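Local coordinates for organic hydroperoxide resistance protein OhrB (Bacillus subtilis, PDB 2BJO) that helps the cell resist organic hydroperoxides and, as in other members of the OsmC/Ohr family, probably reduces them through a pair of cysteines, at residues N68-S80 against I92-D104. The protein carries 3 engineered substitutions. Residues are numbered along the deposited sequence; the frame is centred on the assembly and turned at random.
Sequences NIEIDSEIEGQVS and IGVTLVVNTKDLD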
# COMPACT_ATOMS: atom_id res chain seq x y z
N ASN A 68 24.68 -11.17 -9.88
CA ASN A 68 24.96 -10.55 -11.19
C ASN A 68 23.99 -10.94 -12.31
O ASN A 68 24.36 -11.04 -13.48
CB ASN A 68 26.42 -10.78 -11.60
CG ASN A 68 27.35 -10.30 -10.52
OD1 ASN A 68 27.79 -9.16 -10.61
ND2 ASN A 68 27.62 -11.11 -9.50
N ILE A 69 22.74 -11.13 -11.89
CA ILE A 69 21.67 -11.53 -12.79
C ILE A 69 20.83 -10.29 -13.10
O ILE A 69 20.43 -9.56 -12.20
CB ILE A 69 20.84 -12.70 -12.22
CG1 ILE A 69 21.72 -13.94 -12.06
CG2 ILE A 69 19.65 -13.08 -13.12
CD1 ILE A 69 21.16 -15.07 -11.24
N GLU A 70 20.57 -10.05 -14.38
CA GLU A 70 19.70 -9.01 -14.87
C GLU A 70 18.35 -9.64 -15.12
O GLU A 70 18.29 -10.60 -15.87
CB GLU A 70 20.19 -8.46 -16.21
CG GLU A 70 21.56 -7.78 -16.17
CD GLU A 70 21.50 -6.50 -15.39
OE1 GLU A 70 20.59 -5.69 -15.65
OE2 GLU A 70 22.36 -6.28 -14.50
N ILE A 71 17.27 -9.15 -14.53
CA ILE A 71 15.96 -9.76 -14.73
C ILE A 71 14.98 -8.83 -15.43
O ILE A 71 15.04 -7.60 -15.28
CB ILE A 71 15.34 -10.32 -13.44
CG1 ILE A 71 15.28 -9.26 -12.34
CG2 ILE A 71 16.12 -11.53 -12.94
CD1 ILE A 71 14.27 -9.62 -11.29
N ASP A 72 14.11 -9.45 -16.21
CA ASP A 72 13.07 -8.82 -16.99
C ASP A 72 11.84 -9.47 -16.38
O ASP A 72 11.54 -10.64 -16.66
CB ASP A 72 13.32 -9.10 -18.47
CG ASP A 72 12.29 -8.48 -19.40
OD1 ASP A 72 11.46 -7.68 -18.92
OD2 ASP A 72 12.31 -8.80 -20.61
N SER A 73 11.16 -8.71 -15.52
CA SER A 73 10.03 -9.24 -14.79
C SER A 73 8.78 -8.37 -14.91
O SER A 73 8.83 -7.15 -15.16
CB SER A 73 10.35 -9.48 -13.30
OG SER A 73 10.58 -8.26 -12.60
N GLU A 74 7.66 -9.08 -14.74
CA GLU A 74 6.32 -8.54 -14.58
C GLU A 74 5.75 -9.28 -13.40
O GLU A 74 5.74 -10.53 -13.38
CB GLU A 74 5.44 -8.74 -15.80
CG GLU A 74 5.81 -7.87 -16.99
CD GLU A 74 4.90 -8.04 -18.20
OE1 GLU A 74 3.74 -8.48 -18.05
OE2 GLU A 74 5.34 -7.74 -19.33
N ILE A 75 5.29 -8.49 -12.44
CA ILE A 75 4.60 -8.94 -11.23
C ILE A 75 3.19 -8.37 -11.16
O ILE A 75 3.01 -7.14 -11.06
CB ILE A 75 5.40 -8.58 -9.97
CG1 ILE A 75 6.76 -9.28 -10.11
CG2 ILE A 75 4.62 -8.99 -8.73
CD1 ILE A 75 7.80 -8.75 -9.25
N GLU A 76 2.22 -9.28 -11.18
CA GLU A 76 0.83 -8.88 -11.00
C GLU A 76 0.47 -9.05 -9.54
O GLU A 76 0.36 -10.17 -9.07
CB GLU A 76 -0.20 -9.65 -11.83
CG GLU A 76 -1.57 -8.95 -11.89
CD GLU A 76 -2.68 -9.82 -12.47
OE1 GLU A 76 -2.69 -11.06 -12.42
OE2 GLU A 76 -3.65 -9.27 -13.03
N GLY A 77 0.27 -7.94 -8.85
CA GLY A 77 -0.25 -7.96 -7.49
C GLY A 77 -1.77 -8.04 -7.53
O GLY A 77 -2.40 -7.27 -8.26
N GLN A 78 -2.33 -8.97 -6.76
CA GLN A 78 -3.77 -9.22 -6.68
C GLN A 78 -4.19 -9.15 -5.20
O GLN A 78 -3.87 -10.03 -4.38
CB GLN A 78 -4.14 -10.57 -7.30
CG GLN A 78 -3.54 -10.79 -8.67
CD GLN A 78 -3.82 -12.18 -9.17
OE1 GLN A 78 -4.17 -13.05 -8.38
NE2 GLN A 78 -3.68 -12.38 -10.47
N VAL A 79 -4.89 -8.08 -4.86
CA VAL A 79 -5.26 -7.82 -3.49
C VAL A 79 -6.77 -7.93 -3.36
O VAL A 79 -7.49 -7.14 -3.97
CB VAL A 79 -4.76 -6.42 -3.07
CG1 VAL A 79 -5.35 -5.99 -1.70
CG2 VAL A 79 -3.25 -6.35 -3.06
N SER A 80 -7.23 -8.86 -2.52
CA SER A 80 -8.67 -9.07 -2.29
C SER A 80 -9.18 -8.51 -0.96
O SER A 80 -8.54 -8.73 0.07
CB SER A 80 -9.03 -10.56 -2.37
OG SER A 80 -8.68 -11.12 -3.62
N ILE A 92 -7.68 -8.27 4.30
CA ILE A 92 -6.97 -8.39 3.03
C ILE A 92 -6.33 -9.74 2.77
O ILE A 92 -5.80 -10.38 3.68
CB ILE A 92 -5.86 -7.28 3.07
CG1 ILE A 92 -6.51 -5.90 2.86
CG2 ILE A 92 -4.67 -7.46 2.14
CD1 ILE A 92 -7.41 -5.75 1.68
N GLY A 93 -6.35 -10.12 1.49
CA GLY A 93 -5.72 -11.32 0.92
C GLY A 93 -4.83 -10.85 -0.21
O GLY A 93 -5.14 -9.87 -0.90
N VAL A 94 -3.68 -11.49 -0.41
CA VAL A 94 -2.74 -11.07 -1.46
C VAL A 94 -2.20 -12.25 -2.26
O VAL A 94 -1.71 -13.19 -1.66
CB VAL A 94 -1.50 -10.30 -0.91
CG1 VAL A 94 -0.57 -9.84 -2.05
CG2 VAL A 94 -1.87 -9.06 -0.10
N THR A 95 -2.27 -12.19 -3.59
CA THR A 95 -1.53 -13.10 -4.47
C THR A 95 -0.59 -12.27 -5.35
O THR A 95 -0.94 -11.19 -5.83
CB THR A 95 -2.51 -14.04 -5.21
OG1 THR A 95 -3.09 -14.92 -4.24
CG2 THR A 95 -1.79 -14.90 -6.24
N LEU A 96 0.64 -12.74 -5.56
CA LEU A 96 1.60 -12.14 -6.48
C LEU A 96 1.94 -13.17 -7.56
O LEU A 96 2.41 -14.26 -7.21
CB LEU A 96 2.86 -11.64 -5.77
CG LEU A 96 2.71 -10.62 -4.64
CD1 LEU A 96 3.98 -10.51 -3.79
CD2 LEU A 96 2.33 -9.23 -5.13
N VAL A 97 1.72 -12.84 -8.83
CA VAL A 97 1.97 -13.77 -9.94
C VAL A 97 3.22 -13.19 -10.61
O VAL A 97 3.19 -12.09 -11.16
CB VAL A 97 0.83 -13.91 -10.95
CG1 VAL A 97 1.11 -15.05 -11.95
CG2 VAL A 97 -0.50 -14.21 -10.27
N VAL A 98 4.31 -13.95 -10.54
CA VAL A 98 5.60 -13.49 -11.01
C VAL A 98 6.01 -14.11 -12.35
O VAL A 98 6.14 -15.34 -12.45
CB VAL A 98 6.67 -13.79 -9.95
CG1 VAL A 98 8.00 -13.21 -10.39
CG2 VAL A 98 6.26 -13.24 -8.59
N ASN A 99 6.19 -13.24 -13.34
CA ASN A 99 6.63 -13.56 -14.68
C ASN A 99 8.07 -13.07 -14.76
O ASN A 99 8.28 -11.85 -14.77
CB ASN A 99 5.74 -12.97 -15.77
CG ASN A 99 6.24 -13.23 -17.20
OD1 ASN A 99 7.10 -14.07 -17.46
ND2 ASN A 99 5.71 -12.47 -18.15
N THR A 100 9.02 -14.00 -14.80
CA THR A 100 10.44 -13.69 -15.02
C THR A 100 11.01 -14.16 -16.37
O THR A 100 12.17 -14.55 -16.46
CB THR A 100 11.32 -14.28 -13.91
OG1 THR A 100 11.05 -15.69 -13.80
CG2 THR A 100 11.08 -13.57 -12.61
N LYS A 101 10.18 -14.14 -17.40
CA LYS A 101 10.53 -14.31 -18.82
C LYS A 101 11.50 -15.47 -19.13
O LYS A 101 11.06 -16.62 -19.02
CB LYS A 101 11.01 -12.95 -19.34
CG LYS A 101 10.07 -11.75 -19.14
CD LYS A 101 8.82 -11.72 -20.02
CE LYS A 101 8.04 -10.39 -19.98
NZ LYS A 101 8.75 -9.16 -20.42
N ASP A 102 12.76 -15.22 -19.49
CA ASP A 102 13.68 -16.29 -19.91
C ASP A 102 14.52 -16.84 -18.76
O ASP A 102 15.35 -17.72 -18.98
CB ASP A 102 14.55 -15.82 -21.08
CG ASP A 102 13.74 -15.47 -22.32
OD1 ASP A 102 12.89 -16.28 -22.79
OD2 ASP A 102 13.96 -14.35 -22.84
N LEU A 103 14.33 -16.35 -17.53
CA LEU A 103 15.11 -16.83 -16.41
C LEU A 103 14.86 -18.31 -16.16
O LEU A 103 13.71 -18.74 -16.20
CB LEU A 103 14.73 -16.03 -15.16
CG LEU A 103 15.45 -16.28 -13.86
CD1 LEU A 103 16.96 -16.00 -13.98
CD2 LEU A 103 14.82 -15.38 -12.83
N ASP A 104 15.91 -19.09 -15.91
CA ASP A 104 15.68 -20.48 -15.56
C ASP A 104 14.77 -20.50 -14.33
O ASP A 104 14.95 -19.72 -13.37
CB ASP A 104 16.95 -21.28 -15.29
CG ASP A 104 17.83 -21.39 -16.52
OD1 ASP A 104 17.35 -21.50 -17.68
OD2 ASP A 104 19.05 -21.38 -16.30
O HOH W 1 14.42 -12.42 -16.63
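The antiparallel beta hairpin of the OsmC-like fold joins strands 74-84 and 89-99, and in this part of it four hydrogen-bonded pairs, from Glu-74 with Asn-99 to Ser-80 with Gly-93, hold the arms together. Asn-99 N gives Glu-74 O a bond of 2.7 Å.

One face is apolar. Ile-75 CG1 lies alongside Val-98 CG1 at 4.1 Å, both branches pointing the same way, as suits beta-branched residues in a sheet. Gly-77 has no side chain, and Leu-96 settles its CD2 3.7 Å from the glycine CA. Farther along, Val-79 CG1 meets Ile-92 CD1.

The other face is mostly polar, with Val-97 among the polar side chains. With CG anti to its carbonyl carbon (chi1 -49°) and the chain extended beyond, Gln-78 runs beside Thr-95 and brings NE2 to 3.7 Å from Val-97 CG2. The same NE2 donates to Glu-76 OE1 at 2.6 Å, reaching it from above the carboxylate plane and tying down the ends of two neighbouring side chains.

At the end of strand 92-99, Asn-99 OD1 accepts from Lys-101 N in an Asx turn that overlaps the type II' turn from Thr-100 to Leu-103. Lys-101, bent at chi2 (-73°), folds back over Asp-72: NZ forms a salt bridge with Asp-72 OD1 at 3.4 Å, a weak hydrogen bond at that length, and a long one with Glu-74 OE2, so the lysine probably offsets both acids. A water bridges Asp-72 N and Thr-100 O, while Leu-103 puts one methyl against Ile-69 and the other against Ile-71.

Helix 44-65 packs on the apolar face through Tyr-52 and Phe-56, which touch Leu-96, and helix 105-118 brings Val-112 to Val-98. Strand 132-135 bonds to strand 89-99 along one edge, and on the far edge 75-80 pairs antiparallel with a strand of the second subunit, continuing the sheet across the dimer.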